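Side-chain contacts in isomerase prhC (Penicillium brasilianum, PDB 5X9J), which acts as a homodimeric isomerase of the trt14 family in the biosynthesis of paraherquonin, a fungal meroterpenoid with a congested hexacyclic skeleton: residues H35-I40 and L50-E55; V130-T135 and A139-I144. All blocks are in the same frame, centred on the assembly; numbering follows the deposited sequence.

Contact 1: residues H35-I40 and L50-E55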
loop_
_atom_site.group_PDB
_atom_site.type_symbol
_atom_site.label_atom_id
_atom_site.label_comp_id
_atom_site.label_asym_id
_atom_site.label_seq_id
_atom_site.Cartn_x
_atom_site.Cartn_y
_atom_site.Cartn_z
ATOM N N HIS B 35 13.436 -10.803 -0.419
ATOM C CA HIS B 35 13.954 -11.035 -1.771
ATOM C C HIS B 35 13.612 -12.434 -2.261
ATOM O O HIS B 35 13.244 -12.622 -3.428
ATOM C CB HIS B 35 15.463 -10.817 -1.796
ATOM C CG HIS B 35 15.860 -9.378 -1.712
ATOM N ND1 HIS B 35 15.601 -8.476 -2.724
ATOM C CD2 HIS B 35 16.506 -8.686 -0.744
ATOM C CE1 HIS B 35 16.074 -7.289 -2.382
ATOM N NE2 HIS B 35 16.622 -7.390 -1.183
ATOM N N LYS B 36 13.709 -13.428 -1.375
ATOM C CA LYS B 36 13.389 -14.801 -1.750
ATOM C C LYS B 36 11.922 -14.938 -2.127
ATOM O O LYS B 36 11.579 -15.570 -3.135
ATOM C CB LYS B 36 13.742 -15.743 -0.597
ATOM C CG LYS B 36 13.404 -17.205 -0.861
ATOM C CD LYS B 36 13.949 -18.082 0.261
ATOM C CE LYS B 36 13.782 -19.569 -0.058
ATOM N NZ LYS B 36 14.157 -20.395 1.124
ATOM N N PHE B 37 11.037 -14.369 -1.299
ATOM C CA PHE B 37 9.617 -14.288 -1.630
ATOM C C PHE B 37 9.401 -13.772 -3.051
ATOM O O PHE B 37 8.684 -14.386 -3.848
ATOM C CB PHE B 37 8.924 -13.381 -0.602
ATOM C CG PHE B 37 7.474 -13.112 -0.895
ATOM C CD1 PHE B 37 7.091 -11.962 -1.579
ATOM C CD2 PHE B 37 6.496 -13.992 -0.463
ATOM C CE1 PHE B 37 5.750 -11.701 -1.844
ATOM C CE2 PHE B 37 5.143 -13.737 -0.719
ATOM C CZ PHE B 37 4.776 -12.592 -1.419
ATOM N N CYS B 38 10.049 -12.657 -3.398
ATOM C CA CYS B 38 9.864 -12.070 -4.727
ATOM C C CYS B 38 10.442 -12.956 -5.833
ATOM O O CYS B 38 9.798 -13.162 -6.867
ATOM C CB CYS B 38 10.493 -10.678 -4.763
ATOM S SG CYS B 38 9.578 -9.478 -3.712
ATOM N N SER B 39 11.651 -13.484 -5.635
ATOM C CA SER B 39 12.271 -14.334 -6.655
ATOM C C SER B 39 11.465 -15.596 -6.892
ATOM O O SER B 39 11.313 -16.041 -8.039
ATOM C CB SER B 39 13.693 -14.713 -6.242
ATOM O OG SER B 39 14.483 -13.561 -6.044
ATOM N N ILE B 40 10.966 -16.206 -5.816
ATOM C CA ILE B 40 10.150 -17.409 -5.959
ATOM C C ILE B 40 8.919 -17.112 -6.799
ATOM O O ILE B 40 8.568 -17.870 -7.711
ATOM C CB ILE B 40 9.764 -17.973 -4.580
ATOM C CG1 ILE B 40 10.945 -18.723 -3.961
ATOM C CG2 ILE B 40 8.557 -18.896 -4.704
ATOM C CD1 ILE B 40 10.669 -19.231 -2.552
ATOM N N LEU B 50 4.518 -22.445 -2.272
ATOM C CA LEU B 50 3.885 -23.050 -1.111
ATOM C C LEU B 50 4.904 -23.515 -0.082
ATOM O O LEU B 50 4.636 -23.456 1.125
ATOM C CB LEU B 50 2.998 -24.201 -1.569
ATOM C CG LEU B 50 1.856 -23.616 -2.399
ATOM C CD1 LEU B 50 1.162 -24.676 -3.219
ATOM C CD2 LEU B 50 0.863 -22.914 -1.487
ATOM N N ALA B 51 6.082 -23.955 -0.529
ATOM C CA ALA B 51 7.102 -24.399 0.407
ATOM C C ALA B 51 7.659 -23.255 1.245
ATOM O O ALA B 51 8.244 -23.502 2.304
ATOM C CB ALA B 51 8.236 -25.091 -0.347
ATOM N N LEU B 52 7.511 -22.011 0.794
ATOM C CA LEU B 52 7.961 -20.876 1.590
ATOM C C LEU B 52 6.964 -20.483 2.682
ATOM O O LEU B 52 7.318 -19.720 3.588
ATOM C CB LEU B 52 8.240 -19.686 0.666
ATOM C CG LEU B 52 8.981 -18.498 1.283
ATOM C CD1 LEU B 52 10.372 -18.924 1.746
ATOM C CD2 LEU B 52 9.048 -17.341 0.292
ATOM N N ARG B 53 5.740 -20.990 2.631
ATOM C CA ARG B 53 4.690 -20.589 3.552
ATOM C C ARG B 53 4.455 -21.651 4.615
ATOM O O ARG B 53 4.576 -22.848 4.354
ATOM C CB ARG B 53 3.386 -20.342 2.798
ATOM C CG ARG B 53 3.538 -19.323 1.718
ATOM C CD ARG B 53 2.277 -19.194 0.919
ATOM N NE ARG B 53 2.504 -18.290 -0.198
ATOM C CZ ARG B 53 1.582 -17.478 -0.696
ATOM N NH1 ARG B 53 0.359 -17.442 -0.146
ATOM N NH2 ARG B 53 1.898 -16.692 -1.725
ATOM N N THR B 54 4.102 -21.201 5.815
ATOM C CA THR B 54 3.539 -22.122 6.792
ATOM C C THR B 54 2.227 -22.685 6.266
ATOM O O THR B 54 1.601 -22.127 5.357
ATOM C CB THR B 54 3.298 -21.417 8.120
ATOM O OG1 THR B 54 2.298 -20.405 7.938
ATOM C CG2 THR B 54 4.575 -20.770 8.606
ATOM N N GLU B 55 1.801 -23.810 6.853
ATOM C CA GLU B 55 0.543 -24.423 6.436
ATOM C C GLU B 55 -0.650 -23.505 6.680
ATOM O O GLU B 55 -1.633 -23.555 5.934
ATOM C CB GLU B 55 0.326 -25.757 7.161
ATOM C CG GLU B 55 1.103 -26.929 6.560
ATOM C CD GLU B 55 0.461 -28.280 6.866
ATOM O OE1 GLU B 55 -0.683 -28.300 7.384
ATOM O OE2 GLU B 55 1.104 -29.320 6.584
#

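Contact 2: residues V130-T135 and A139-I144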
loop_
_atom_site.group_PDB
_atom_site.type_symbol
_atom_site.label_atom_id
_atom_site.label_comp_id
_atom_site.label_asym_id
_atom_site.label_seq_id
_atom_site.Cartn_x
_atom_site.Cartn_y
_atom_site.Cartn_z
ATOM N N VAL B 130 4.211 -4.754 0.167
ATOM C CA VAL B 130 4.025 -6.088 0.721
ATOM C C VAL B 130 4.492 -6.057 2.166
ATOM O O VAL B 130 5.560 -5.519 2.462
ATOM C CB VAL B 130 4.797 -7.158 -0.074
ATOM C CG1 VAL B 130 4.643 -8.540 0.598
ATOM C CG2 VAL B 130 4.297 -7.216 -1.534
ATOM N N ILE B 131 3.697 -6.627 3.065
ATOM C CA ILE B 131 4.146 -6.891 4.425
ATOM C C ILE B 131 4.210 -8.399 4.607
ATOM O O ILE B 131 3.242 -9.102 4.307
ATOM C CB ILE B 131 3.213 -6.263 5.471
ATOM C CG1 ILE B 131 3.145 -4.744 5.290
ATOM C CG2 ILE B 131 3.688 -6.640 6.892
ATOM C CD1 ILE B 131 2.148 -4.055 6.266
ATOM N N LEU B 132 5.332 -8.894 5.113
ATOM C CA LEU B 132 5.460 -10.303 5.450
ATOM C C LEU B 132 5.564 -10.469 6.959
ATOM O O LEU B 132 6.289 -9.728 7.625
ATOM C CB LEU B 132 6.689 -10.935 4.793
ATOM C CG LEU B 132 6.772 -10.828 3.270
ATOM C CD1 LEU B 132 8.095 -11.425 2.771
ATOM C CD2 LEU B 132 5.590 -11.523 2.611
ATOM N N GLN B 133 4.826 -11.437 7.484
ATOM C CA GLN B 133 5.032 -11.937 8.833
ATOM C C GLN B 133 5.835 -13.220 8.696
ATOM O O GLN B 133 5.376 -14.175 8.066
ATOM C CB GLN B 133 3.705 -12.201 9.552
ATOM C CG GLN B 133 3.879 -12.951 10.883
ATOM C CD GLN B 133 4.486 -12.069 11.949
ATOM O OE1 GLN B 133 3.857 -11.114 12.392
ATOM N NE2 GLN B 133 5.724 -12.361 12.347
ATOM N N ALA B 134 7.037 -13.225 9.240
ATOM C CA ALA B 134 7.883 -14.404 9.159
ATOM C C ALA B 134 7.691 -15.261 10.399
ATOM O O ALA B 134 7.223 -14.790 11.438
ATOM C CB ALA B 134 9.348 -14.004 9.031
ATOM N N THR B 135 8.057 -16.535 10.278
ATOM C CA THR B 135 8.205 -17.361 11.467
ATOM C C THR B 135 9.384 -16.870 12.296
ATOM O O THR B 135 10.162 -16.006 11.879
ATOM C CB THR B 135 8.426 -18.825 11.104
ATOM O OG1 THR B 135 9.479 -18.916 10.136
ATOM C CG2 THR B 135 7.169 -19.426 10.557
ATOM N N ALA B 139 12.531 -18.324 8.497
ATOM C CA ALA B 139 12.677 -19.196 7.343
ATOM C C ALA B 139 11.404 -19.320 6.526
ATOM O O ALA B 139 11.482 -19.648 5.337
ATOM C CB ALA B 139 13.134 -20.593 7.774
ATOM N N LEU B 140 10.242 -19.056 7.118
ATOM C CA LEU B 140 8.979 -19.225 6.419
ATOM C C LEU B 140 8.126 -17.970 6.554
ATOM O O LEU B 140 8.315 -17.149 7.453
ATOM C CB LEU B 140 8.207 -20.436 6.951
ATOM C CG LEU B 140 8.871 -21.800 6.743
ATOM C CD1 LEU B 140 8.216 -22.838 7.635
ATOM C CD2 LEU B 140 8.756 -22.221 5.294
ATOM N N VAL B 141 7.161 -17.844 5.654
ATOM C CA VAL B 141 6.212 -16.742 5.679
ATOM C C VAL B 141 4.915 -17.255 6.286
ATOM O O VAL B 141 4.367 -18.268 5.830
ATOM C CB VAL B 141 5.991 -16.168 4.267
ATOM C CG1 VAL B 141 4.889 -15.138 4.293
ATOM C CG2 VAL B 141 7.309 -15.556 3.722
ATOM N N ASP B 142 4.431 -16.573 7.325
ATOM C CA ASP B 142 3.203 -16.967 8.012
ATOM C C ASP B 142 2.041 -16.022 7.739
ATOM O O ASP B 142 0.890 -16.376 8.030
ATOM C CB ASP B 142 3.459 -17.060 9.532
ATOM C CG ASP B 142 2.271 -17.644 10.314
ATOM O OD1 ASP B 142 1.670 -18.660 9.888
ATOM O OD2 ASP B 142 1.931 -17.065 11.369
ATOM N N GLY B 143 2.307 -14.842 7.185
ATOM C CA GLY B 143 1.267 -13.904 6.815
ATOM C C GLY B 143 1.741 -12.961 5.723
ATOM O O GLY B 143 2.907 -12.565 5.703
ATOM N N ILE B 144 0.845 -12.612 4.802
ATOM C CA ILE B 144 1.153 -11.736 3.675
ATOM C C ILE B 144 0.036 -10.708 3.566
ATOM O O ILE B 144 -1.141 -11.074 3.501
ATOM C CB ILE B 144 1.272 -12.517 2.350
ATOM C CG1 ILE B 144 2.331 -13.611 2.460
ATOM C CG2 ILE B 144 1.583 -11.569 1.178
ATOM C CD1 ILE B 144 2.149 -14.745 1.449
#

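Contact 1: residues H35-I40 and L50-E55
Leu52 reaches across from just past helix 46-51 to lie against one flank of helix 26-43, where it meets Lys36 and Phe37, adjacent in sequence, and Ile40, about one turn further on. Its CB points at the helix and already has a neighbour, Ile40 CD1, at 4.1 Å. With CG anti to the backbone N (chi1 -168°), the fork of the side chain is carried forward, and its two methyls part ways. CD1 goes to Lys36, whose fully extended chain passes obliquely over it; the closest approach is from CE, 3.9 Å from Leu52 CD1, so the lysine contributes its aliphatic length here and keeps an exposed place on the surface. CD2 goes deeper. It sits 3.7 Å from Phe37 CA, almost on the helix backbone, and 3.8 Å from Ile40 CD1, which comes in at the end of an extended isoleucine arm. The Phe37 ring presents its edge, not its face, to Leu52 CD2, and the nearer side-chain atom is Phe37 CB. No hydrogen bond crosses between the segments, so the join is purely one of packing. Cut back to an alanine, this position would probably leave a gap beside Phe37 CA and strip Ile40 CD1 and the Lys36 methylenes of their apolar mate. Further in, the Phe37 side chain touches Phe92 of strand 90-94 and Phe111 of strand 108-119; the contact fastens the turn after helix 46-51 between helix 26-43 and the start of strand 141-148.

Contact 2: residues V130-T135 and A139-I144
Leu132 and Ile144 run alongside each other with their tips in the same direction, at the apolar centre of a beta hairpin formed by strands 124-134 and 141-148. They are a non-hydrogen-bonded antiparallel pair, and Leu132 CD2 lies 3.9 Å from Ile144 CG1. The same methyl is 4.0 Å from Val141 CG1, since CG of Leu132 stands anti to its own carbonyl carbon (chi1 -57°) and the branch leans toward the partner strand. Ala134 and Val141 continue this face, which helix 26-43 covers with Leu33 and Phe37. Gln133 and Gly143 form the next pair, with a nearly straight bond from Gln133 N to Gly143 O, and with Asp142 they make a classic beta bulge: Asp142 and Gly143 both face Gln133, and the register slips by one residue. Gln133 O is gripped twice, by Asp142 N at 2.7 Å, nearly along the C=O axis, and more loosely by Gly143 N at 3.3 Å, in the carbonyl plane on a lone pair. Gln133 CB comes 3.8 Å from Gly143 N, a spot where a side chain on Gly143 would probably be crowded. The glutamine then bends at chi2 (72°) to turn its amide back on its own strand. There NE2 donates to Ala134 O in the planes of both amide and carbonyl, with Ala106 O as a further acceptor, while OE1 takes a bond from Lys108. Toward the turn, Thr135 N bonds to Leu140 O, and Thr135 CG2 rests 3.9 Å from Leu140 CB. At the polar edge Thr135 OG1, which also pairs with Asp137 OD1, accepts a hydrogen bond from Leu140 N at 3.1 Å with an N-H...O angle of 149°.

From the N terminus, helix 26-43 is followed by the short helix 46-51, and contact 1 closes this first loop as the chain doubles back on the long helix. Much later strand 124-134 turns into strand 141-148, and contact 2 closes that short hairpin. The two closures come in series, neither nested nor crossed, yet their centres are only about 9 Å apart. Residues 50-55 run beside 139-144: Val141 N meets Leu52 O at 2.8 Å, and Thr54 OG1 lies 2.7 Å from Asp142 OD1, both probable hydrogen bonds. Helix 26-43 supplies one side of contact 1 and also covers the Ala134, Val141 and Ile144 face of contact 2, so both are tied to one helix.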